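Pdx2 protein (Plasmodium falciparum, PDB 2ABW) hydrolyses glutamine to glutamate and ammonia, which is channelled to the active site of Pdx1 for the biosynthesis of pyridoxal 5'-phosphate. Local coordinates at residues His18-His21 against Phe22-Gln26. Residues are numbered along the deposited sequence; the frame is centred on the assembly and turned at random.
Sequences HINH and FIKLQ
The carbonyl of H18 lies at the edge of the F22 ring, near its plane, with H18 O 3.4 Å from F22 CD2. H18 to I23 lie on helix 16-23, the helix of the beta-alpha-beta unit between strands 4-9 and 30-35. H18 O also takes a weak bond from F22 N. The imidazole of H18 leads away from this turn and touches E198, probably a member of the charge relay system, which puts this helix beside the active site. I19 O receives a nearly straight bond from I23 N, at 3.0 Å (169°). F22 N also makes a weak, bent approach to I19 O. Beside these bonds I19 CG2 meets I23 CG1 loosely at 4.4 Å, and both isoleucines rest on I32 of strand 30-35. N20 O accepts K24 N at 2.9 Å. N20 CG stands anti to the backbone N (chi1 176°), and with the further turn at chi2 ND2 comes 3.9 Å from K24 CD. H21 and K24 extend together. K24 CD sits over one face of the H21 ring, 4.2 Å from its centroid, in a CH-pi contact displaced from the ring's middle. H21 NE2 bonds H202 O and K24 NZ bonds P201 O, both on the loop before helix 204-219. I23 to Q26 form a type I beta turn, and Q26 turns to positive phi. There I23 O accepts both Q26 N and Q26 NE2, which arrive from opposite faces of its plane, NE2 at 2.8 Å from I23 O.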
# COMPACT_ATOMS: atom_id res chain seq x y z
N HIS A 18 8.17 -4.17 -7.93
CA HIS A 18 8.12 -3.59 -6.63
C HIS A 18 9.34 -3.94 -5.78
O HIS A 18 9.92 -3.09 -5.07
CB HIS A 18 6.86 -4.04 -5.88
CG HIS A 18 5.64 -3.39 -6.39
ND1 HIS A 18 5.18 -2.17 -5.91
CD2 HIS A 18 4.82 -3.78 -7.38
CE1 HIS A 18 4.08 -1.88 -6.59
NE2 HIS A 18 3.85 -2.81 -7.50
N ILE A 19 9.74 -5.20 -5.87
CA ILE A 19 10.98 -5.66 -5.21
C ILE A 19 12.19 -4.87 -5.74
O ILE A 19 13.02 -4.35 -4.97
CB ILE A 19 11.18 -7.18 -5.41
CG1 ILE A 19 10.08 -7.88 -4.64
CG2 ILE A 19 12.55 -7.61 -4.88
CD1 ILE A 19 10.15 -9.45 -4.72
N ASN A 20 12.30 -4.76 -7.03
CA ASN A 20 13.43 -4.02 -7.68
C ASN A 20 13.52 -2.61 -7.15
O ASN A 20 14.59 -2.09 -6.95
CB ASN A 20 13.25 -4.00 -9.19
CG ASN A 20 14.30 -3.19 -9.89
OD1 ASN A 20 15.44 -3.65 -9.99
ND2 ASN A 20 13.96 -1.98 -10.41
N HIS A 21 12.36 -1.97 -7.00
CA HIS A 21 12.34 -0.58 -6.54
C HIS A 21 12.84 -0.39 -5.10
O HIS A 21 13.44 0.63 -4.81
CB HIS A 21 10.99 0.07 -6.73
CG HIS A 21 11.03 1.26 -7.61
ND1 HIS A 21 11.13 1.11 -8.97
CD2 HIS A 21 10.85 2.58 -7.38
CE1 HIS A 21 11.03 2.31 -9.54
NE2 HIS A 21 10.96 3.23 -8.59
N PHE A 22 12.67 -1.40 -4.24
CA PHE A 22 13.33 -1.30 -2.97
C PHE A 22 14.83 -1.60 -3.02
O PHE A 22 15.62 -1.05 -2.34
CB PHE A 22 12.68 -2.28 -2.00
CG PHE A 22 11.41 -1.73 -1.34
CD1 PHE A 22 11.49 -1.03 -0.19
CD2 PHE A 22 10.16 -1.98 -1.91
CE1 PHE A 22 10.31 -0.48 0.38
CE2 PHE A 22 9.00 -1.47 -1.35
CZ PHE A 22 9.05 -0.76 -0.20
N ILE A 23 15.21 -2.58 -3.85
CA ILE A 23 16.64 -2.87 -4.06
C ILE A 23 17.34 -1.64 -4.57
O ILE A 23 18.49 -1.44 -4.20
CB ILE A 23 16.81 -4.06 -4.96
CG1 ILE A 23 16.26 -5.32 -4.24
CG2 ILE A 23 18.28 -4.26 -5.26
CD1 ILE A 23 16.79 -5.57 -2.87
N LYS A 24 16.67 -0.79 -5.35
CA LYS A 24 17.29 0.41 -5.89
C LYS A 24 17.67 1.41 -4.77
O LYS A 24 18.44 2.35 -5.01
CB LYS A 24 16.37 1.18 -6.81
CG LYS A 24 16.18 0.61 -8.14
CD LYS A 24 15.14 1.48 -8.95
CE LYS A 24 15.75 2.76 -9.46
NZ LYS A 24 14.82 3.45 -10.56
N LEU A 25 17.07 1.28 -3.63
CA LEU A 25 17.47 2.09 -2.46
C LEU A 25 18.93 1.86 -2.07
O LEU A 25 19.56 2.74 -1.44
CB LEU A 25 16.62 1.84 -1.23
CG LEU A 25 15.08 2.20 -1.34
CD1 LEU A 25 14.26 1.66 -0.15
CD2 LEU A 25 14.98 3.70 -1.60
N GLN A 26 19.47 0.68 -2.36
CA GLN A 26 20.86 0.35 -2.01
C GLN A 26 21.17 0.47 -0.54
O GLN A 26 22.27 0.87 -0.20
CB GLN A 26 21.81 1.16 -2.89
CG GLN A 26 21.61 0.82 -4.42
CD GLN A 26 22.08 -0.60 -4.68
OE1 GLN A 26 23.27 -0.89 -4.58
NE2 GLN A 26 21.15 -1.52 -4.91